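PDB 6BLJ: serine-tRNA ligase from Naegleria fowleri, which probably attaches serine to its cognate tRNA in the cytoplasm, as class II seryl-tRNA synthetases do with ATP, and holds AMP in this crystal. Local coordinates for residues F249-K252 with E253-K256; Q286-A289 with A290-E294; T272-G275 with E276-L280; C413-Y416 with Q417-L421. One frame throughout, in Å; residues are numbered along the deposited sequence. Where two conformers were deposited one is given.

Interaction 1: F249-K252 with E253-K256; sequences FMTK and EQMK
T251 caps a helix through Q254 N, while M250 packs on Q254 and M255, in a local contact where strand 249-251 of a small antiparallel sheet turns straight into helix 252-256. T251 is the N-cap residue. Its OG1, placed between the backbone N and the carbonyl carbon (chi1 73°), turns back to accept from Q254 N at 3.3 Å, which occupies an amide that the first turn of a helix cannot pair within itself. Threonine suits the junction because it is at ease in a strand and also carries the capping hydroxyl. The helix then begins its regular bonding: M255 N reaches T251 O at 2.9 Å, and K256 N reaches K252 O at 2.9 Å.

On the buried side two long, flexible thioethers fill the angle between strand and helix. M250 and M255 cross at about a right angle, SD of M250 lying 3.8 Å from CE of M255, while the M250 chain bends at its end to bring CE against the backbone of Q254. On the exposed side, in one of two conformers of E253, K256 NZ forms a salt bridge with OE2.

The amide of Q254 serves the contact with the second subunit, its OE1 accepting from Q208 there. M255 also packs on Y279 of strand 278-280 and F264 of helix 263-266, and M250 lies against P287 and A290 of helix 285-290.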
loop_
_atom_site.group_PDB
_atom_site.type_symbol
_atom_site.label_atom_id
_atom_site.label_comp_id
_atom_site.label_asym_id
_atom_site.label_seq_id
_atom_site.Cartn_x
_atom_site.Cartn_y
_atom_site.Cartn_z
ATOM N N PHE A 249 9.792 -15.832 0.343
ATOM C CA PHE A 249 10.202 -14.424 0.340
ATOM C C PHE A 249 10.959 -14.100 -0.934
ATOM O O PHE A 249 11.796 -14.890 -1.363
ATOM C CB PHE A 249 11.279 -14.072 1.395
ATOM C CG PHE A 249 10.942 -14.341 2.795
ATOM C CD1 PHE A 249 9.651 -14.277 3.252
ATOM C CD2 PHE A 249 11.971 -14.617 3.691
ATOM C CE1 PHE A 249 9.380 -14.503 4.586
ATOM C CE2 PHE A 249 11.710 -14.842 5.012
ATOM C CZ PHE A 249 10.410 -14.794 5.465
ATOM N N MET A 250 10.820 -12.869 -1.424
ATOM C CA MET A 250 11.739 -12.374 -2.446
ATOM C C MET A 250 12.113 -10.935 -2.125
ATOM O O MET A 250 11.269 -10.167 -1.654
ATOM C CB MET A 250 11.115 -12.456 -3.844
ATOM C CG MET A 250 11.030 -13.860 -4.401
ATOM S SD MET A 250 10.256 -13.863 -6.030
ATOM C CE MET A 250 11.506 -13.054 -7.041
ATOM N N THR A 251 13.360 -10.556 -2.385
ATOM C CA THR A 251 13.692 -9.150 -2.229
ATOM C C THR A 251 12.908 -8.339 -3.257
ATOM O O THR A 251 12.503 -8.846 -4.310
ATOM C CB THR A 251 15.195 -8.891 -2.406
ATOM O OG1 THR A 251 15.542 -9.021 -3.785
ATOM C CG2 THR A 251 16.020 -9.899 -1.594
ATOM N N LYS A 252 12.671 -7.068 -2.931
ATOM C CA LYS A 252 11.868 -6.234 -3.813
ATOM C C LYS A 252 12.536 -6.059 -5.174
ATOM O O LYS A 252 11.862 -6.106 -6.209
ATOM C CB LYS A 252 11.580 -4.889 -3.135
ATOM C CG LYS A 252 10.708 -5.071 -1.880
ATOM C CD LYS A 252 9.817 -3.874 -1.565
ATOM C CE LYS A 252 8.799 -4.242 -0.486
ATOM N NZ LYS A 252 8.053 -3.066 0.040
ATOM N N GLU A 253 13.859 -5.901 -5.203
ATOM C CA GLU A 253 14.486 -5.740 -6.504
ATOM C C GLU A 253 14.373 -7.011 -7.336
ATOM O O GLU A 253 14.264 -6.921 -8.563
ATOM C CB GLU A 253 15.936 -5.286 -6.349
ATOM C CG GLU A 253 16.070 -3.822 -5.877
ATOM C CD GLU A 253 15.241 -2.834 -6.704
ATOM O OE1 GLU A 253 15.307 -2.864 -7.954
ATOM O OE2 GLU A 253 14.504 -2.026 -6.100
ATOM N N GLN A 254 14.350 -8.185 -6.700
ATOM C CA GLN A 254 14.144 -9.418 -7.453
ATOM C C GLN A 254 12.701 -9.519 -7.931
ATOM O O GLN A 254 12.441 -9.880 -9.086
ATOM C CB GLN A 254 14.524 -10.608 -6.562
ATOM C CG GLN A 254 16.019 -10.672 -6.242
ATOM C CD GLN A 254 16.826 -11.254 -7.376
ATOM O OE1 GLN A 254 16.527 -12.354 -7.840
ATOM N NE2 GLN A 254 17.866 -10.544 -7.813
ATOM N N MET A 255 11.743 -9.210 -7.052
ATOM C CA MET A 255 10.338 -9.283 -7.447
ATOM C C MET A 255 10.034 -8.320 -8.597
ATOM O O MET A 255 9.234 -8.634 -9.486
ATOM C CB MET A 255 9.439 -8.996 -6.240
ATOM C CG MET A 255 7.926 -9.113 -6.523
ATOM S SD MET A 255 7.453 -10.806 -6.962
ATOM C CE MET A 255 7.301 -11.537 -5.323
ATOM N N LYS A 256 10.678 -7.148 -8.614
ATOM C CA LYS A 256 10.424 -6.204 -9.702
ATOM C C LYS A 256 10.833 -6.753 -11.069
ATOM O O LYS A 256 10.326 -6.280 -12.094
ATOM C CB LYS A 256 11.148 -4.881 -9.424
ATOM C CG LYS A 256 10.344 -3.955 -8.518
ATOM C CD LYS A 256 11.197 -2.933 -7.788
ATOM C CE LYS A 256 11.732 -1.858 -8.710
ATOM N NZ LYS A 256 12.547 -0.848 -7.956
#

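Interaction 2: Q286-A289 with A290-E294; sequences QPIA and AFHLE
The C-terminal end of the short helix 285-290 is closed here by H292, whose backbone and side chain both bond to carbonyls of the last turn. ND1 of H292 donates to I288 O at 2.8 Å, with the oxygen 18° out of the imidazole plane and the N-H bent to 138°. With CG beside its own backbone N (chi1 -67°), the ring swings back toward the helix and can reach this carbonyl. H292 N meanwhile bonds to A289 O at 2.9 Å, three residues back instead of four, as the helix ends.

Before that point the bonding is helical: A290 N to Q286 O at 3.1 Å and F291 N to P287 O at 2.8 Å. A type I beta turn from A290 to L293 then takes over, closed by L293 N on A290 O, and leads toward strand 296-297 of the class II catalytic core. F291 CD2 lies 3.9 Å above the centre of the imidazole, so the histidine is covered on that face. The small A289 and A290 suit a buried helix end: A289 lies against F339 of strand 332-342, and A290 against V209 of the second subunit, whose F216 meets the F291 ring edge-to-face.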
loop_
_atom_site.group_PDB
_atom_site.type_symbol
_atom_site.label_atom_id
_atom_site.label_comp_id
_atom_site.label_asym_id
_atom_site.label_seq_id
_atom_site.Cartn_x
_atom_site.Cartn_y
_atom_site.Cartn_z
ATOM N N GLN A 286 7.195 -16.893 -9.505
ATOM C CA GLN A 286 8.026 -15.707 -9.295
ATOM C C GLN A 286 9.454 -16.059 -8.877
ATOM O O GLN A 286 10.398 -15.569 -9.522
ATOM C CB GLN A 286 7.324 -14.764 -8.303
ATOM C CG GLN A 286 6.097 -14.051 -8.935
ATOM C CD GLN A 286 5.117 -13.484 -7.896
ATOM O OE1 GLN A 286 5.143 -13.858 -6.718
ATOM N NE2 GLN A 286 4.267 -12.568 -8.333
ATOM N N PRO A 287 9.701 -16.858 -7.826
ATOM C CA PRO A 287 11.098 -17.207 -7.515
ATOM C C PRO A 287 11.732 -18.144 -8.534
ATOM O O PRO A 287 12.950 -18.075 -8.753
ATOM C CB PRO A 287 11.005 -17.871 -6.128
ATOM C CG PRO A 287 9.582 -18.394 -6.044
ATOM C CD PRO A 287 8.772 -17.334 -6.775
ATOM N N ILE A 288 10.956 -19.021 -9.168
ATOM C CA ILE A 288 11.555 -19.916 -10.153
ATOM C C ILE A 288 12.017 -19.129 -11.379
ATOM O O ILE A 288 13.041 -19.455 -11.994
ATOM C CB ILE A 288 10.577 -21.049 -10.524
ATOM C CG1 ILE A 288 10.317 -21.952 -9.303
ATOM C CG2 ILE A 288 11.135 -21.892 -11.675
ATOM C CD1 ILE A 288 9.192 -22.946 -9.527
ATOM N N ALA A 289 11.260 -18.099 -11.771
ATOM C CA ALA A 289 11.728 -17.199 -12.821
ATOM C C ALA A 289 13.016 -16.498 -12.406
ATOM O O ALA A 289 13.998 -16.492 -13.153
ATOM C CB ALA A 289 10.642 -16.172 -13.164
ATOM N N ALA A 290 13.038 -15.913 -11.203
ATOM C CA ALA A 290 14.225 -15.183 -10.759
ATOM C C ALA A 290 15.433 -16.108 -10.636
ATOM O O ALA A 290 16.571 -15.668 -10.822
ATOM C CB ALA A 290 13.945 -14.481 -9.424
ATOM N N PHE A 291 15.191 -17.396 -10.368
ATOM C CA PHE A 291 16.238 -18.416 -10.328
ATOM C C PHE A 291 17.079 -18.416 -11.600
ATOM O O PHE A 291 18.258 -18.786 -11.566
ATOM C CB PHE A 291 15.565 -19.787 -10.113
ATOM C CG PHE A 291 16.512 -20.966 -9.977
ATOM C CD1 PHE A 291 16.865 -21.449 -8.724
ATOM C CD2 PHE A 291 16.976 -21.645 -11.098
ATOM C CE1 PHE A 291 17.718 -22.560 -8.590
ATOM C CE2 PHE A 291 17.817 -22.743 -10.972
ATOM C CZ PHE A 291 18.188 -23.204 -9.721
ATOM N N HIS A 292 16.505 -17.985 -12.722
ATOM C CA HIS A 292 17.198 -18.022 -14.004
ATOM C C HIS A 292 17.869 -16.707 -14.369
ATOM O O HIS A 292 18.420 -16.596 -15.470
ATOM C CB HIS A 292 16.228 -18.453 -15.108
ATOM C CG HIS A 292 15.770 -19.869 -14.948
ATOM N ND1 HIS A 292 14.662 -20.213 -14.200
ATOM C CD2 HIS A 292 16.323 -21.036 -15.359
ATOM C CE1 HIS A 292 14.528 -21.529 -14.194
ATOM N NE2 HIS A 292 15.520 -22.051 -14.891
ATOM N N LEU A 293 17.865 -15.729 -13.462
ATOM C CA LEU A 293 18.468 -14.428 -13.724
ATOM C C LEU A 293 19.855 -14.565 -14.335
ATOM O O LEU A 293 20.733 -15.240 -13.782
ATOM C CB LEU A 293 18.558 -13.625 -12.425
ATOM C CG LEU A 293 19.244 -12.258 -12.536
ATOM C CD1 LEU A 293 18.425 -11.290 -13.373
ATOM C CD2 LEU A 293 19.521 -11.672 -11.152
ATOM N N GLU A 294 20.036 -13.922 -15.491
ATOM C CA GLU A 294 21.346 -13.758 -16.131
ATOM C C GLU A 294 22.016 -15.085 -16.473
ATOM O O GLU A 294 23.241 -15.177 -16.525
ATOM C CB GLU A 294 22.268 -12.896 -15.261
ATOM C CG GLU A 294 21.954 -11.399 -15.394
ATOM C CD GLU A 294 22.341 -10.585 -14.171
ATOM O OE1 GLU A 294 23.099 -11.105 -13.330
ATOM O OE2 GLU A 294 21.873 -9.430 -14.043
#

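Interaction 3: T272-G275 with E276-L280; sequences TGEG and EDKYL
E274 and K278 face each other across the turn that joins strand 270-272 to strand 278-280, and T272 lies beside D277 at its base. The charged pair is not in direct contact: E274 OE1 and K278 NZ are 4.1 Å apart, and water 2 spans the gap, donating to E274 OE1 at 2.8 Å and accepting from K278 NZ at 2.9 Å. The glutamate chain bends at chi2 (-82°), which turns its carboxylate toward the lysine.

Among direct polar contacts, K278 NZ donates to E276 O at 2.9 Å, lying in the carbonyl plane. The bend at the end of the lysine chain (chi4 69°) curls the ammonium back over its own loop. A second water sits inside the turn: water 1 accepts from G273 N and lies 2.7 Å from G275 O and 2.8 Å from D277 OD1, tying both limbs of the loop together.

Van der Waals contact adds little. T272 and D277 run side by side in the same direction, the methyl CG2 of T272 resting against the carboxylate, 3.4 Å from D277 OD1. Glycine suits positions 273 and 275 because both have positive phi, and at G273 a CB would also press on the preceding carbonyl.

T272 pairs antiparallel with a strand of the second subunit, so the sheet runs on across the interface. Two waters and K278 bridge much of the turn, so its shape probably relies in part on hydration, though a crystal neighbour touching residues 273-275 may also influence it. The neighbouring carboxylate and carbonyls would probably stabilise the positive charge of K278.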
loop_
_atom_site.group_PDB
_atom_site.type_symbol
_atom_site.label_atom_id
_atom_site.label_comp_id
_atom_site.label_asym_id
_atom_site.label_seq_id
_atom_site.Cartn_x
_atom_site.Cartn_y
_atom_site.Cartn_z
ATOM N N THR A 272 8.935 -7.487 6.707
ATOM C CA THR A 272 10.056 -6.715 7.232
ATOM C C THR A 272 10.604 -7.329 8.518
ATOM O O THR A 272 9.923 -8.079 9.217
ATOM C CB THR A 272 9.651 -5.265 7.524
ATOM O OG1 THR A 272 8.694 -5.269 8.586
ATOM C CG2 THR A 272 9.020 -4.614 6.289
ATOM N N GLY A 273 11.844 -6.962 8.839
ATOM C CA GLY A 273 12.437 -7.302 10.115
ATOM C C GLY A 273 13.825 -7.922 10.050
ATOM O O GLY A 273 14.569 -7.862 11.037
ATOM N N GLU A 274 14.200 -8.522 8.917
ATOM C CA GLU A 274 15.547 -9.078 8.760
ATOM C C GLU A 274 16.081 -8.707 7.389
ATOM O O GLU A 274 15.433 -9.004 6.380
ATOM C CB GLU A 274 15.562 -10.600 8.922
ATOM C CG GLU A 274 16.957 -11.184 9.294
ATOM C CD GLU A 274 17.892 -11.368 8.098
ATOM O OE1 GLU A 274 17.408 -11.443 6.950
ATOM O OE2 GLU A 274 19.123 -11.490 8.312
ATOM N N GLY A 275 17.257 -8.072 7.351
ATOM C CA GLY A 275 17.801 -7.668 6.067
ATOM C C GLY A 275 16.873 -6.716 5.321
ATOM O O GLY A 275 16.114 -5.941 5.911
ATOM N N GLU A 276 16.922 -6.799 3.993
ATOM C CA GLU A 276 16.098 -5.945 3.143
ATOM C C GLU A 276 14.626 -6.316 3.267
ATOM O O GLU A 276 14.280 -7.484 3.467
ATOM C CB GLU A 276 16.490 -6.105 1.670
ATOM C CG GLU A 276 17.871 -5.653 1.260
ATOM C CD GLU A 276 18.169 -6.064 -0.175
ATOM O OE1 GLU A 276 18.995 -6.978 -0.387
ATOM O OE2 GLU A 276 17.544 -5.493 -1.096
ATOM N N ASP A 277 13.756 -5.319 3.104
ATOM C CA ASP A 277 12.328 -5.589 2.993
ATOM C C ASP A 277 12.054 -6.541 1.839
ATOM O O ASP A 277 12.698 -6.484 0.790
ATOM C CB ASP A 277 11.534 -4.299 2.798
ATOM C CG ASP A 277 11.521 -3.441 4.047
ATOM O OD1 ASP A 277 12.136 -3.859 5.048
ATOM O OD2 ASP A 277 10.901 -2.360 4.033
ATOM N N LYS A 278 11.088 -7.422 2.030
ATOM C CA LYS A 278 10.822 -8.445 1.040
ATOM C C LYS A 278 9.330 -8.485 0.758
ATOM O O LYS A 278 8.535 -7.832 1.432
ATOM C CB LYS A 278 11.316 -9.796 1.556
ATOM C CG LYS A 278 12.816 -9.832 1.821
ATOM C CD LYS A 278 13.172 -11.171 2.434
ATOM C CE LYS A 278 14.501 -11.113 3.128
ATOM N NZ LYS A 278 14.446 -10.272 4.349
ATOM N N TYR A 279 8.954 -9.271 -0.246
ATOM C CA TYR A 279 7.561 -9.571 -0.532
ATOM C C TYR A 279 7.325 -11.060 -0.326
ATOM O O TYR A 279 8.165 -11.871 -0.707
ATOM C CB TYR A 279 7.153 -9.239 -1.981
ATOM C CG TYR A 279 7.094 -7.778 -2.373
ATOM C CD1 TYR A 279 6.116 -6.941 -1.858
ATOM C CD2 TYR A 279 7.954 -7.263 -3.341
ATOM C CE1 TYR A 279 6.033 -5.609 -2.244
ATOM C CE2 TYR A 279 7.872 -5.935 -3.742
ATOM C CZ TYR A 279 6.916 -5.117 -3.187
ATOM O OH TYR A 279 6.847 -3.801 -3.571
ATOM N N LEU A 280 6.155 -11.423 0.207
ATOM C CA LEU A 280 5.727 -12.817 0.144
ATOM C C LEU A 280 5.334 -13.139 -1.295
ATOM O O LEU A 280 4.703 -12.329 -1.980
ATOM C CB LEU A 280 4.535 -13.066 1.071
ATOM C CG LEU A 280 4.778 -12.939 2.580
ATOM C CD1 LEU A 280 3.484 -13.088 3.358
ATOM C CD2 LEU A 280 5.800 -13.983 3.052
HETATM O O HOH W 1 13.426 -6.057 6.253
HETATM O O HOH W 2 15.118 -12.624 5.847
#

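Interaction 4: C413-Y416 with Q417-L421; sequences CTDY and QTRRL
Residues 413-416 form a type II' beta turn, closed by Y416 N on C413 O, that runs straight into the weakly bonded helix 416-421, where R419 N takes D415 O at 3.0 Å. Water 3 joins the two parts, donating to T414 O and accepting from Q417 N at 2.8 Å.

Y416 and R420, one helical turn apart, carry a cation-pi stack. The guanidinium lies flat on the tyrosine ring, planes 10° apart, with R420 CZ 3.5 Å from the ring centroid. With CG anti to the backbone N (chi1 -178°), the ring is carried out from the helix to where the extended R420 chain can lay its guanidinium over one face. R420 NH1 also donates to Y416 O at 2.9 Å, close to the guanidinium plane, so one residue offers both a ring and a carbonyl to the same cation. Arginine suits this double role, since a flat group can stack by its face while bonding at its edge. At the rim of the ring, Q417 OE1 lies in plane beside CD1, while its NE2 reaches K257 O.

This turn follows strand 404-412 of the catalytic sheet, and T418 anchors the helix to strand 436-447 through OG1 on C438 O. A second i to i+4 pair, D415 with R419, forms a salt bridge of different shape. R419 NE donates to D415 OD1 at 3.2 Å from above the carboxylate plane, and the link from NH2 to OD2, at 3.1 Å, is weak. The two planes stand 88° apart, making the bridge two-pronged but strongly twisted, unlike the coplanar pairing.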
loop_
_atom_site.group_PDB
_atom_site.type_symbol
_atom_site.label_atom_id
_atom_site.label_comp_id
_atom_site.label_asym_id
_atom_site.label_seq_id
_atom_site.Cartn_x
_atom_site.Cartn_y
_atom_site.Cartn_z
ATOM N N CYS A 413 4.512 -16.830 -22.218
ATOM C CA CYS A 413 5.004 -15.458 -22.136
ATOM C C CYS A 413 6.121 -15.166 -23.128
ATOM O O CYS A 413 6.717 -14.086 -23.065
ATOM C CB CYS A 413 5.477 -15.153 -20.721
ATOM S SG CYS A 413 4.125 -15.237 -19.486
ATOM N N THR A 414 6.381 -16.088 -24.063
ATOM C CA THR A 414 7.528 -16.067 -24.975
ATOM C C THR A 414 8.736 -15.435 -24.293
ATOM O O THR A 414 9.145 -15.922 -23.231
ATOM C CB THR A 414 7.173 -15.410 -26.325
ATOM O OG1 THR A 414 6.853 -14.022 -26.186
ATOM C CG2 THR A 414 5.989 -16.142 -26.960
ATOM N N ASP A 415 9.315 -14.357 -24.844
ATOM C CA ASP A 415 10.540 -13.813 -24.254
ATOM C C ASP A 415 10.313 -12.504 -23.500
ATOM O O ASP A 415 11.272 -11.769 -23.242
ATOM C CB ASP A 415 11.648 -13.668 -25.307
ATOM C CG ASP A 415 11.349 -12.637 -26.385
ATOM O OD1 ASP A 415 10.386 -11.843 -26.265
ATOM O OD2 ASP A 415 12.105 -12.643 -27.387
ATOM N N TYR A 416 9.066 -12.208 -23.116
ATOM C CA TYR A 416 8.796 -10.960 -22.408
ATOM C C TYR A 416 9.570 -10.886 -21.096
ATOM O O TYR A 416 10.211 -9.870 -20.801
ATOM C CB TYR A 416 7.292 -10.818 -22.157
ATOM C CG TYR A 416 6.880 -9.536 -21.464
ATOM C CD1 TYR A 416 6.923 -9.448 -20.082
ATOM C CD2 TYR A 416 6.409 -8.432 -22.180
ATOM C CE1 TYR A 416 6.543 -8.304 -19.424
ATOM C CE2 TYR A 416 6.010 -7.272 -21.517
ATOM C CZ TYR A 416 6.088 -7.229 -20.130
ATOM O OH TYR A 416 5.725 -6.117 -19.414
ATOM N N GLN A 417 9.516 -11.951 -20.283
ATOM C CA GLN A 417 10.206 -11.941 -18.993
ATOM C C GLN A 417 11.670 -12.333 -19.114
ATOM O O GLN A 417 12.497 -11.847 -18.333
ATOM C CB GLN A 417 9.512 -12.875 -17.989
ATOM C CG GLN A 417 9.457 -12.306 -16.550
ATOM C CD GLN A 417 8.577 -11.052 -16.451
ATOM O OE1 GLN A 417 7.429 -11.057 -16.892
ATOM N NE2 GLN A 417 9.119 -9.975 -15.869
ATOM N N THR A 418 12.006 -13.245 -20.034
ATOM C CA THR A 418 13.405 -13.624 -20.192
ATOM C C THR A 418 14.249 -12.434 -20.627
ATOM O O THR A 418 15.446 -12.382 -20.316
ATOM C CB THR A 418 13.562 -14.763 -21.204
ATOM O OG1 THR A 418 13.034 -14.352 -22.463
ATOM C CG2 THR A 418 12.836 -16.027 -20.739
ATOM N N ARG A 419 13.661 -11.492 -21.374
ATOM C CA ARG A 419 14.362 -10.238 -21.675
ATOM C C ARG A 419 14.694 -9.467 -20.404
ATOM O O ARG A 419 15.822 -9.004 -20.214
ATOM C CB ARG A 419 13.517 -9.367 -22.600
ATOM C CG ARG A 419 13.637 -9.727 -24.059
ATOM C CD ARG A 419 12.710 -8.889 -24.926
ATOM N NE ARG A 419 12.556 -9.523 -26.229
ATOM C CZ ARG A 419 13.409 -9.354 -27.238
ATOM N NH1 ARG A 419 14.464 -8.558 -27.096
ATOM N NH2 ARG A 419 13.204 -9.976 -28.389
ATOM N N ARG A 420 13.710 -9.315 -19.522
ATOM C CA ARG A 420 13.918 -8.533 -18.311
ATOM C C ARG A 420 14.859 -9.237 -17.340
ATOM O O ARG A 420 15.544 -8.572 -16.553
ATOM C CB ARG A 420 12.558 -8.237 -17.673
ATOM C CG ARG A 420 11.705 -7.324 -18.547
ATOM C CD ARG A 420 10.211 -7.398 -18.214
ATOM N NE ARG A 420 9.481 -6.271 -18.802
ATOM C CZ ARG A 420 9.158 -6.161 -20.090
ATOM N NH1 ARG A 420 9.481 -7.117 -20.956
ATOM N NH2 ARG A 420 8.497 -5.094 -20.519
ATOM N N LEU A 421 14.918 -10.567 -17.393
ATOM C CA LEU A 421 15.776 -11.372 -16.538
ATOM C C LEU A 421 17.091 -11.754 -17.210
ATOM O O LEU A 421 17.934 -12.395 -16.575
ATOM C CB LEU A 421 15.029 -12.639 -16.099
ATOM C CG LEU A 421 13.874 -12.479 -15.100
ATOM C CD1 LEU A 421 12.978 -13.705 -15.117
ATOM C CD2 LEU A 421 14.452 -12.272 -13.716
HETATM O O HOH W 3 9.216 -14.650 -20.747
#

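Overall arrangement
Along the chain the contacts come in the order 1, 3, 2, 4, the last three within the class II core. Interactions 1 and 3 share a sheet: M250 O lies 2.9 Å from Y279 N, a probable hydrogen bond between neighbouring strands. Interaction 1 also packs against interaction 2, M250 SD approaching P287 N at 3.5 Å. Interaction 2 in turn meets interaction 4, where E294 N probably bonds to L421 O at 2.8 Å. Interactions 3 and 4 stand farthest apart, their centres about 26 Å from each other. Interactions 1, 2 and 3 all touch the second subunit. None supplies a residue to the AMP pocket; the side chains of Q286, C413 and M255 lie about 8, 11 and 12 Å from the ligand.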